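Local coordinates for carboxylase (Deinococcus radiodurans, PDB 5H80), which probably catalyses the ATP-dependent carboxylation of biotin, as the biotin carboxylase domain of a single-chain bacterial carboxylase, at residues 177-182 and 228-233; 248-253 and 347-352; 327-330 and 334-337. All coordinates share one frame; numbering follows the deposited sequence.

Contact 1 (177-182 and 228-233); sequences QAQGGA and AERLIE
A surface contact in the ATP-grasp part of the chain, polar and small, joins Arg230, on an outermost strand of a three-stranded antiparallel sheet, to Gln179 and Ala182 in the turn that follows helix 172-178. Arg230 NH1 donates to Gln179 OE1 at 3.2 Å, and the bond is nearly straight, with 164° at the hydrogen. The amide oxygen lies in the guanidinium plane, at its edge, yet NH1 stands above the carbonyl plane of the glutamine, and the two flat groups are turned 82° against each other. The arginine runs straight out from CG to NE, with CG opposite the backbone N (chi1 174°), and this extended chain carries Arg230 CD alongside Gln179 OE1 at 3.4 Å. Gln179 instead bends at chi2, bringing OE1 round to the arginine. A water forms a second link: it donates to Gln179 O at 2.7 Å and accepts from Arg230 NH1 at 2.8 Å, so one nitrogen serves both the side chain and the backbone of the same glutamine. Ala182 CB packs obliquely against the guanidinium, 3.8 Å from Arg230 NH1. A leucine in place of Arg230 would probably leave Gln179 OE1 and the bridging water without their donor, and the amide freer to swing. On the strand side, Glu229 forms a salt bridge with Lys145, and Ala228 and Glu229 both face Met185 in a G1 beta bulge. After helix 172-178, Gly180 is the first residue to leave helical angles, with positive phi; the arrangement is a type I' beta turn, Gln179 to Ala182, tied by glutamine and water to edge strand 229-230 of the ATP-grasp region.

Contact 2 (248-253 and 347-352); sequences SVTHLW and ETLTAV
With CG beside the backbone N (chi1 -69°) and CD1 carried on outward by an extended chi2 of 171°, Leu349 reaches from the start of its short helix to the edge strand 249-256. Thr250 holds OG1 opposite its own backbone N (chi1 -163°), which leaves CG2 between N and the carbonyl carbon and turned to meet the leucine. Thr250 CG2 lies 3.8 Å from Leu349 CD1 and 4.0 Å from Leu349 CD2, so the threonine methyl touches both branches, and the two side chains run antiparallel past one another. Just before the strand begins, Ser248 CB comes within 3.9 Å of Leu349 CD1. No hydrogen bond crosses the contact; Leu349 CD1 also rests near the Ser248 carbonyl O, and the hydroxyl of Thr250 is engaged elsewhere, with Ala355 O and Gln357 N. At the helix start, Thr348 is the N-cap, Thr348 OG1 accepting from Ala351 N at 3.2 Å. Asp245 ties the two segments together through one carboxylate, OD1 taking Ser248 N and OD2 taking Leu349 N. Around this contact, strand 236-245 pairs with strand 249-256 and lends Ala243 to both Thr250 and Leu349, helix 336-344 packs on Leu349 through Leu343, and helix 277-293 meets Val249.

Contact 3 (327-330 and 334-337); sequences VTEE and TDLV. With EDO (1,2-ethanediol), chain G.
Two consecutive helices of the ATP-grasp region, 325-332 and 336-344, are joined here by a tight helix-loop-helix connection, and Asp335 is the N-cap of the second. Glu329 does most of the work. Glu329 O accepts from Thr334 N at 3.2 Å. With CG beside the backbone N (chi1 -73°) and the rest of the chain extended, the carboxylate runs on to the new helix, where Glu329 OE2 takes Leu336 N at 2.8 Å in a weak, bent bond. Asp335 OD1 in turn accepts weakly from Val337 N and also from Thr338 N, so both acids receive N-H groups at that helix start. Glu329 OE2 and Asp335 OD1 stand 3.6 Å apart, like charges that Arg46, salt-bridged to both oxygens, is likely to offset; Glu329 OE1 and Glu330 OE2 both pair with Arg403. On the buried flank, Thr328 CG2 meets Leu336 CD1 at 3.8 Å, the two side chains crossing at about a right angle, while Thr328 OG1 is bonded to Arg255. The loop side carries an ethanediol, probably from the crystallisation liquor, which is also hydrogen-bonded to Arg430 of the second subunit. Ethanediol C2 rests 3.6 Å from Asp335 CA, and ethanediol O1 donates to Glu330 OE2 at 2.7 Å.

Contacts 2 and 3 form one neighbourhood, whereas contact 1 stands apart. The centres of contacts 2 and 3 are about 13 Å apart, and Leu252 of the strand joins them, Leu252 CB lying 3.7 Å from Thr328 CG2 and Leu252 CD2 4.0 Å from Leu336 CD2. Along the chain, contact 3 is nested inside the loop that contact 2 closes, with helix 336-344 leading on to helix 349-352. Contact 1 closes earlier in the chain; its centre is about 39 Å from that of contact 2 and about 38 Å from that of contact 3. All three lie in the ATP-binding region of the carboxylase; the ethanediol is bound at contact 3, and Arg430 of the second subunit also holds it.

Contact 1 (177-182 and 228-233)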
ATOM      1  N   GLN A 177      36.311  36.460  -1.456  1.00 52.51           N
ATOM      2  CA  GLN A 177      36.661  37.365  -2.517  1.00 54.60           C
ATOM      3  C   GLN A 177      36.657  36.614  -3.848  1.00 48.94           C
ATOM      4  O   GLN A 177      36.208  37.154  -4.837  1.00 54.42           O
ATOM      5  CB  GLN A 177      37.990  38.107  -2.257  1.00 54.61           C
ATOM      6  CG  GLN A 177      38.160  39.315  -3.163  1.00 56.43           C
ATOM      7  CD  GLN A 177      39.461  40.084  -2.950  1.00 64.37           C
ATOM      8  OE1 GLN A 177      39.690  40.704  -1.888  1.00 66.50           O
ATOM      9  NE2 GLN A 177      40.313  40.078  -3.972  1.00 58.45           N
ATOM     10  N   ALA A 178      37.126  35.363  -3.897  1.00 56.71           N
ATOM     11  CA  ALA A 178      37.071  34.614  -5.167  1.00 46.70           C
ATOM     12  C   ALA A 178      35.630  34.211  -5.590  1.00 43.68           C
ATOM     13  O   ALA A 178      35.399  33.943  -6.758  1.00 45.84           O
ATOM     14  CB  ALA A 178      37.969  33.388  -5.136  1.00 50.24           C
ATOM     15  N   GLN A 179      34.685  34.190  -4.657  1.00 42.34           N
ATOM     16  CA  GLN A 179      33.241  34.036  -5.050  1.00 46.47           C
ATOM     17  C   GLN A 179      32.550  35.329  -5.600  1.00 43.65           C
ATOM     18  O   GLN A 179      31.375  35.329  -5.921  1.00 42.68           O
ATOM     19  CB  GLN A 179      32.456  33.397  -3.904  1.00 48.24           C
ATOM     20  CG  GLN A 179      33.037  32.064  -3.451  1.00 49.37           C
ATOM     21  CD  GLN A 179      33.316  31.128  -4.615  1.00 54.79           C
ATOM     22  OE1 GLN A 179      32.407  30.458  -5.126  1.00 48.82           O
ATOM     23  NE2 GLN A 179      34.571  31.077  -5.051  1.00 64.15           N
ATOM     24  N   GLY A 180      33.265  36.435  -5.744  1.00 46.44           N
ATOM     25  CA  GLY A 180      32.743  37.541  -6.556  1.00 40.01           C
ATOM     26  C   GLY A 180      31.527  38.286  -6.062  1.00 37.68           C
ATOM     27  O   GLY A 180      30.825  38.923  -6.857  1.00 38.28           O
ATOM     28  N   GLY A 181      31.273  38.278  -4.764  1.00 37.88           N
ATOM     29  CA  GLY A 181      30.089  38.878  -4.225  1.00 38.96           C
ATOM     30  C   GLY A 181      29.026  37.841  -3.870  1.00 37.30           C
ATOM     31  O   GLY A 181      28.072  38.140  -3.162  1.00 43.48           O
ATOM     32  N   ALA A 182      29.197  36.616  -4.354  1.00 34.18           N
ATOM     33  CA  ALA A 182      28.272  35.548  -3.990  1.00 33.89           C
ATOM     34  C   ALA A 182      28.445  35.162  -2.521  1.00 36.44           C
ATOM     35  O   ALA A 182      29.552  35.188  -2.077  1.00 34.49           O
ATOM     36  CB  ALA A 182      28.521  34.354  -4.881  1.00 29.52           C
ATOM     37  N   ALA A 228      33.933  27.886   4.918  1.00 62.72           N
ATOM     38  CA  ALA A 228      34.016  28.405   3.541  1.00 59.13           C
ATOM     39  C   ALA A 228      33.525  27.379   2.516  1.00 52.99           C
ATOM     40  O   ALA A 228      34.307  26.588   1.942  1.00 47.50           O
ATOM     41  CB  ALA A 228      35.412  28.911   3.187  1.00 54.09           C
ATOM     42  N   GLU A 229      32.211  27.406   2.325  1.00 48.87           N
ATOM     43  CA  GLU A 229      31.618  26.832   1.139  1.00 45.12           C
ATOM     44  C   GLU A 229      30.815  27.854   0.388  1.00 32.75           C
ATOM     45  O   GLU A 229      30.067  28.583   1.022  1.00 38.54           O
ATOM     46  CB  GLU A 229      30.693  25.685   1.549  1.00 45.31           C
ATOM     47  CG  GLU A 229      30.864  24.546   0.587  1.00 44.10           C
ATOM     48  CD  GLU A 229      30.179  23.284   1.074  1.00 41.48           C
ATOM     49  OE1 GLU A 229      30.910  22.287   0.977  1.00 41.78           O
ATOM     50  OE2 GLU A 229      28.954  23.360   1.537  1.00 41.15           O
ATOM     51  N   ARG A 230      30.875  27.838  -0.941  1.00 34.85           N
ATOM     52  CA  ARG A 230      29.886  28.641  -1.755  1.00 32.93           C
ATOM     53  C   ARG A 230      28.448  28.283  -1.336  1.00 34.43           C
ATOM     54  O   ARG A 230      28.127  27.071  -1.275  1.00 40.72           O
ATOM     55  CB  ARG A 230      30.130  28.433  -3.272  1.00 30.31           C
ATOM     56  CG  ARG A 230      29.109  29.084  -4.188  1.00 33.98           C
ATOM     57  CD  ARG A 230      29.437  28.842  -5.634  1.00 37.65           C
ATOM     58  NE  ARG A 230      28.490  29.575  -6.477  1.00 36.68           N
ATOM     59  CZ  ARG A 230      28.673  30.797  -6.961  1.00 38.35           C
ATOM     60  NH1 ARG A 230      29.860  31.414  -6.873  1.00 32.45           N
ATOM     61  NH2 ARG A 230      27.717  31.290  -7.733  1.00 32.22           N
ATOM     62  N   LEU A 231      27.607  29.280  -1.015  1.00 35.93           N
ATOM     63  CA  LEU A 231      26.180  29.020  -0.696  1.00 33.30           C
ATOM     64  C   LEU A 231      25.541  28.701  -2.066  1.00 40.18           C
ATOM     65  O   LEU A 231      25.595  29.540  -3.012  1.00 41.60           O
ATOM     66  CB  LEU A 231      25.531  30.214  -0.009  1.00 41.33           C
ATOM     67  CG  LEU A 231      24.100  30.015   0.500  1.00 41.93           C
ATOM     68  CD1 LEU A 231      24.082  28.948   1.567  1.00 44.29           C
ATOM     69  CD2 LEU A 231      23.489  31.305   0.997  1.00 45.28           C
ATOM     70  N   ILE A 232      25.000  27.480  -2.215  1.00 39.16           N
ATOM     71  CA  ILE A 232      24.315  27.107  -3.474  1.00 40.29           C
ATOM     72  C   ILE A 232      22.848  27.430  -3.287  1.00 36.17           C
ATOM     73  O   ILE A 232      22.105  26.885  -2.407  1.00 32.90           O
ATOM     74  CB  ILE A 232      24.529  25.658  -3.918  1.00 44.98           C
ATOM     75  CG1 ILE A 232      26.013  25.452  -4.210  1.00 42.93           C
ATOM     76  CG2 ILE A 232      23.586  25.268  -5.075  1.00 47.53           C
ATOM     77  CD1 ILE A 232      26.413  25.338  -5.640  1.00 39.59           C
ATOM     78  N   GLU A 233      22.445  28.323  -4.189  1.00 35.28           N
ATOM     79  CA  GLU A 233      21.180  28.989  -4.104  1.00 37.67           C
ATOM     80  C   GLU A 233      20.301  28.485  -5.316  1.00 30.33           C
ATOM     81  O   GLU A 233      20.813  28.040  -6.373  1.00 35.30           O
ATOM     82  CB  GLU A 233      21.417  30.499  -4.208  1.00 34.85           C
ATOM     83  CG  GLU A 233      22.252  31.065  -3.066  1.00 37.55           C
ATOM     84  CD  GLU A 233      22.155  32.586  -3.002  1.00 38.86           C
ATOM     85  OE1 GLU A 233      22.830  33.187  -3.859  1.00 43.95           O
ATOM     86  OE2 GLU A 233      21.441  33.111  -2.108  1.00 40.79           O
TER
HETATM   87  O   HOH W   1      30.456  33.860  -8.022  1.00 42.85           O

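Contact 2 (248-253 and 347-352)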
ATOM      1  N   SER A 248      28.957  -5.761  -8.314  1.00 29.02           N
ATOM      2  CA  SER A 248      28.147  -4.931  -9.163  1.00 27.44           C
ATOM      3  C   SER A 248      27.363  -3.932  -8.368  1.00 23.75           C
ATOM      4  O   SER A 248      27.161  -4.110  -7.188  1.00 22.58           O
ATOM      5  CB  SER A 248      27.071  -5.799  -9.819  1.00 33.69           C
ATOM      6  OG  SER A 248      27.616  -6.557 -10.854  1.00 42.96           O
ATOM      7  N   VAL A 249      26.898  -2.904  -9.083  1.00 22.80           N
ATOM      8  CA  VAL A 249      26.129  -1.881  -8.519  1.00 22.95           C
ATOM      9  C   VAL A 249      24.912  -1.654  -9.479  1.00 24.18           C
ATOM     10  O   VAL A 249      24.937  -1.837 -10.735  1.00 25.91           O
ATOM     11  CB  VAL A 249      26.992  -0.574  -8.261  1.00 24.68           C
ATOM     12  CG1 VAL A 249      28.022  -0.828  -7.174  1.00 24.67           C
ATOM     13  CG2 VAL A 249      27.552  -0.023  -9.575  1.00 26.28           C
ATOM     14  N   THR A 250      23.840  -1.183  -8.841  1.00 25.99           N
ATOM     15  CA  THR A 250      22.648  -0.752  -9.506  1.00 24.17           C
ATOM     16  C   THR A 250      21.973   0.387  -8.760  1.00 21.32           C
ATOM     17  O   THR A 250      22.525   0.932  -7.761  1.00 21.21           O
ATOM     18  CB  THR A 250      21.716  -1.953  -9.729  1.00 25.25           C
ATOM     19  OG1 THR A 250      20.733  -1.660 -10.710  1.00 25.05           O
ATOM     20  CG2 THR A 250      21.032  -2.328  -8.408  1.00 24.08           C
ATOM     21  N   HIS A 251      20.799   0.803  -9.229  1.00 20.73           N
ATOM     22  CA  HIS A 251      20.107   1.955  -8.779  1.00 21.15           C
ATOM     23  C   HIS A 251      18.585   1.712  -8.799  1.00 22.43           C
ATOM     24  O   HIS A 251      18.076   0.866  -9.534  1.00 26.24           O
ATOM     25  CB  HIS A 251      20.473   3.206  -9.499  1.00 19.21           C
ATOM     26  CG  HIS A 251      19.920   3.284 -10.911  1.00 19.86           C
ATOM     27  ND1 HIS A 251      18.658   3.711 -11.218  1.00 23.47           N
ATOM     28  CD2 HIS A 251      20.456   2.864 -12.084  1.00 18.94           C
ATOM     29  CE1 HIS A 251      18.477   3.660 -12.548  1.00 21.72           C
ATOM     30  NE2 HIS A 251      19.512   3.068 -13.053  1.00 23.37           N
ATOM     31  N   LEU A 252      17.928   2.430  -7.947  1.00 22.35           N
ATOM     32  CA  LEU A 252      16.414   2.597  -7.922  1.00 19.63           C
ATOM     33  C   LEU A 252      16.021   4.065  -8.244  1.00 21.71           C
ATOM     34  O   LEU A 252      15.122   4.637  -7.584  1.00 21.01           O
ATOM     35  CB  LEU A 252      15.743   2.040  -6.660  1.00 21.96           C
ATOM     36  CG  LEU A 252      15.654   0.547  -6.459  1.00 23.96           C
ATOM     37  CD1 LEU A 252      15.014  -0.148  -7.680  1.00 24.04           C
ATOM     38  CD2 LEU A 252      17.009   0.079  -6.151  1.00 24.51           C
ATOM     39  N   TRP A 253      16.736   4.731  -9.187  1.00 20.22           N
ATOM     40  CA  TRP A 253      16.455   6.068  -9.618  1.00 18.11           C
ATOM     41  C   TRP A 253      16.589   7.075  -8.463  1.00 21.83           C
ATOM     42  O   TRP A 253      17.344   6.830  -7.513  1.00 22.05           O
ATOM     43  CB  TRP A 253      15.041   6.164 -10.356  1.00 19.84           C
ATOM     44  CG  TRP A 253      15.066   5.245 -11.599  1.00 20.24           C
ATOM     45  CD1 TRP A 253      15.486   5.546 -12.857  1.00 21.70           C
ATOM     46  CD2 TRP A 253      14.518   3.931 -11.661  1.00 21.19           C
ATOM     47  NE1 TRP A 253      15.278   4.480 -13.686  1.00 23.34           N
ATOM     48  CE2 TRP A 253      14.709   3.463 -12.980  1.00 22.37           C
ATOM     49  CE3 TRP A 253      13.927   3.066 -10.681  1.00 21.13           C
ATOM     50  CZ2 TRP A 253      14.262   2.176 -13.389  1.00 22.11           C
ATOM     51  CZ3 TRP A 253      13.527   1.741 -11.109  1.00 22.26           C
ATOM     52  CH2 TRP A 253      13.642   1.383 -12.419  1.00 20.72           C
ATOM     53  N   GLU A 347      24.052 -12.501  -0.666  1.00 25.51           N
ATOM     54  CA  GLU A 347      23.528 -12.731  -1.940  1.00 23.55           C
ATOM     55  C   GLU A 347      23.837 -11.637  -2.989  1.00 22.01           C
ATOM     56  O   GLU A 347      24.013 -10.462  -2.663  1.00 26.35           O
ATOM     57  CB  GLU A 347      22.026 -13.022  -1.903  1.00 21.73           C
ATOM     58  CG  GLU A 347      21.714 -14.496  -1.571  1.00 22.69           C
ATOM     59  CD  GLU A 347      20.203 -14.806  -1.312  1.00 23.71           C
ATOM     60  OE1 GLU A 347      19.520 -14.157  -0.521  1.00 28.92           O
ATOM     61  OE2 GLU A 347      19.712 -15.759  -2.015  1.00 26.11           O
ATOM     62  N   THR A 348      23.728 -12.010  -4.251  1.00 21.01           N
ATOM     63  CA  THR A 348      23.868 -11.074  -5.423  1.00 22.65           C
ATOM     64  C   THR A 348      22.646 -10.135  -5.644  1.00 22.73           C
ATOM     65  O   THR A 348      21.519 -10.419  -5.211  1.00 22.97           O
ATOM     66  CB  THR A 348      24.235 -11.733  -6.734  1.00 27.85           C
ATOM     67  OG1 THR A 348      23.114 -12.537  -7.210  1.00 22.00           O
ATOM     68  CG2 THR A 348      25.473 -12.600  -6.627  1.00 27.58           C
ATOM     69  N   LEU A 349      22.817  -9.065  -6.356  1.00 25.92           N
ATOM     70  CA  LEU A 349      21.667  -8.182  -6.724  1.00 21.49           C
ATOM     71  C   LEU A 349      20.620  -8.995  -7.441  1.00 22.67           C
ATOM     72  O   LEU A 349      19.463  -8.844  -7.172  1.00 24.07           O
ATOM     73  CB  LEU A 349      22.055  -7.121  -7.728  1.00 24.31           C
ATOM     74  CG  LEU A 349      22.992  -6.092  -7.096  1.00 21.79           C
ATOM     75  CD1 LEU A 349      23.547  -5.183  -8.168  1.00 27.26           C
ATOM     76  CD2 LEU A 349      22.213  -5.289  -6.019  1.00 27.48           C
ATOM     77  N   THR A 350      21.045  -9.835  -8.358  1.00 24.39           N
ATOM     78  CA  THR A 350      20.067 -10.645  -9.079  1.00 20.50           C
ATOM     79  C   THR A 350      19.274 -11.579  -8.108  1.00 22.57           C
ATOM     80  O   THR A 350      18.055 -11.683  -8.244  1.00 25.08           O
ATOM     81  CB  THR A 350      20.770 -11.455 -10.181  1.00 25.61           C
ATOM     82  OG1 THR A 350      21.161 -10.572 -11.205  1.00 28.95           O
ATOM     83  CG2 THR A 350      19.835 -12.496 -10.800  1.00 32.46           C
ATOM     84  N   ALA A 351      19.903 -12.266  -7.189  1.00 23.00           N
ATOM     85  CA  ALA A 351      19.272 -13.184  -6.186  1.00 27.53           C
ATOM     86  C   ALA A 351      18.284 -12.434  -5.252  1.00 21.68           C
ATOM     87  O   ALA A 351      17.355 -13.085  -4.729  1.00 24.48           O
ATOM     88  CB  ALA A 351      20.337 -13.869  -5.358  1.00 25.06           C
ATOM     89  N   VAL A 352      18.632 -11.174  -4.904  1.00 23.48           N
ATOM     90  CA  VAL A 352      17.799 -10.368  -4.032  1.00 23.98           C
ATOM     91  C   VAL A 352      16.605  -9.715  -4.794  1.00 28.63           C
ATOM     92  O   VAL A 352      15.692  -9.171  -4.176  1.00 31.75           O
ATOM     93  CB  VAL A 352      18.667  -9.423  -3.102  1.00 24.07           C
ATOM     94  CG1 VAL A 352      19.786 -10.178  -2.406  1.00 20.44           C
ATOM     95  CG2 VAL A 352      19.078  -8.200  -3.845  1.00 22.94           C
TER

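Contact 3 (327-330 and 334-337)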
ATOM      1  N   VAL A 327       9.400   5.984  -0.070  0.50 20.44           N
ATOM      2  CA  VAL A 327       8.816   6.505  -1.358  0.50 23.34           C
ATOM      3  C   VAL A 327       9.284   5.779  -2.611  0.50 21.53           C
ATOM      4  O   VAL A 327       8.503   5.525  -3.537  0.50 24.29           O
ATOM      5  CB  VAL A 327       8.980   8.030  -1.579  0.50 19.25           C
ATOM      6  CG1 VAL A 327       7.898   8.828  -0.916  0.50 19.30           C
ATOM      7  CG2 VAL A 327      10.335   8.555  -1.133  0.50 19.00           C
ATOM      8  N   THR A 328      10.563   5.394  -2.637  1.00 22.45           N
ATOM      9  CA  THR A 328      11.110   4.636  -3.675  1.00 22.86           C
ATOM     10  C   THR A 328      10.490   3.278  -3.700  1.00 18.24           C
ATOM     11  O   THR A 328      10.155   2.782  -4.757  1.00 21.92           O
ATOM     12  CB  THR A 328      12.632   4.465  -3.423  1.00 21.94           C
ATOM     13  OG1 THR A 328      13.249   5.753  -3.507  1.00 24.81           O
ATOM     14  CG2 THR A 328      13.292   3.531  -4.385  1.00 23.93           C
ATOM     15  N   GLU A 329      10.337   2.683  -2.522  1.00 18.25           N
ATOM     16  CA  GLU A 329       9.639   1.363  -2.405  1.00 19.27           C
ATOM     17  C   GLU A 329       8.288   1.436  -3.092  1.00 20.04           C
ATOM     18  O   GLU A 329       7.947   0.526  -3.863  1.00 20.50           O
ATOM     19  CB  GLU A 329       9.502   0.999  -0.888  1.00 17.42           C
ATOM     20  CG  GLU A 329      10.853   0.575  -0.292  1.00 22.61           C
ATOM     21  CD  GLU A 329      10.699  -0.132   1.079  1.00 20.55           C
ATOM     22  OE1 GLU A 329       9.715   0.147   1.783  1.00 20.96           O
ATOM     23  OE2 GLU A 329      11.525  -0.970   1.419  1.00 21.00           O
ATOM     24  N   GLU A 330       7.458   2.391  -2.791  1.00 21.88           N
ATOM     25  CA  GLU A 330       6.084   2.385  -3.314  1.00 23.54           C
ATOM     26  C   GLU A 330       6.063   2.794  -4.814  1.00 26.39           C
ATOM     27  O   GLU A 330       5.234   2.220  -5.616  1.00 25.40           O
ATOM     28  CB  GLU A 330       5.212   3.261  -2.425  1.00 22.35           C
ATOM     29  CG  GLU A 330       4.937   2.832  -0.972  1.00 22.40           C
ATOM     30  CD  GLU A 330       4.488   1.488  -0.882  1.00 24.25           C
ATOM     31  OE1 GLU A 330       3.479   1.151  -1.577  1.00 26.84           O
ATOM     32  OE2 GLU A 330       5.146   0.685  -0.266  1.00 19.67           O
ATOM     33  N   THR A 334       9.200  -2.256  -4.773  1.00 24.30           N
ATOM     34  CA  THR A 334      10.342  -3.029  -4.380  1.00 21.87           C
ATOM     35  C   THR A 334      10.382  -2.902  -2.842  1.00 20.18           C
ATOM     36  O   THR A 334      10.030  -1.824  -2.307  1.00 22.36           O
ATOM     37  CB  THR A 334      11.659  -2.484  -5.044  1.00 28.31           C
ATOM     38  OG1 THR A 334      12.699  -3.409  -4.927  1.00 29.67           O
ATOM     39  CG2 THR A 334      12.281  -1.234  -4.469  1.00 25.83           C
ATOM     40  N   ASP A 335      10.842  -3.948  -2.201  1.00 21.34           N
ATOM     41  CA  ASP A 335      11.183  -3.940  -0.763  1.00 19.26           C
ATOM     42  C   ASP A 335      12.745  -3.747  -0.577  1.00 18.77           C
ATOM     43  O   ASP A 335      13.565  -4.748  -0.786  1.00 20.10           O
ATOM     44  CB  ASP A 335      10.766  -5.221  -0.156  1.00 18.22           C
ATOM     45  CG  ASP A 335      10.843  -5.249   1.371  1.00 18.98           C
ATOM     46  OD1 ASP A 335      11.786  -4.569   1.961  1.00 20.23           O
ATOM     47  OD2 ASP A 335       9.960  -5.884   2.031  1.00 25.50           O
ATOM     48  N   LEU A 336      13.104  -2.528  -0.309  1.00 17.68           N
ATOM     49  CA  LEU A 336      14.536  -2.192  -0.043  1.00 19.26           C
ATOM     50  C   LEU A 336      15.109  -2.838   1.157  1.00 20.29           C
ATOM     51  O   LEU A 336      16.358  -3.115   1.151  1.00 19.29           O
ATOM     52  CB  LEU A 336      14.807  -0.697  -0.047  1.00 21.01           C
ATOM     53  CG  LEU A 336      14.692  -0.030  -1.449  1.00 24.16           C
ATOM     54  CD1 LEU A 336      14.558   1.465  -1.439  1.00 23.05           C
ATOM     55  CD2 LEU A 336      15.772  -0.558  -2.389  1.00 26.14           C
ATOM     56  N   VAL A 337      14.298  -3.058   2.212  1.00 18.64           N
ATOM     57  CA  VAL A 337      14.961  -3.523   3.476  1.00 21.80           C
ATOM     58  C   VAL A 337      15.217  -5.036   3.434  1.00 19.29           C
ATOM     59  O   VAL A 337      16.230  -5.599   3.925  1.00 19.47           O
ATOM     60  CB  VAL A 337      14.207  -3.054   4.718  1.00 21.05           C
ATOM     61  CG1 VAL A 337      14.938  -3.469   6.029  1.00 18.66           C
ATOM     62  CG2 VAL A 337      13.943  -1.525   4.643  1.00 23.09           C
TER
HETATM   63  C1  EDO G 505       6.635  -2.258   0.238  1.00 38.50           C
HETATM   64  O1  EDO G 505       6.165  -1.717  -1.010  1.00 43.31           O
HETATM   65  C2  EDO G 505       7.786  -3.208   0.121  1.00 41.12           C
HETATM   66  O2  EDO G 505       7.284  -4.183  -0.817  1.00 50.90           O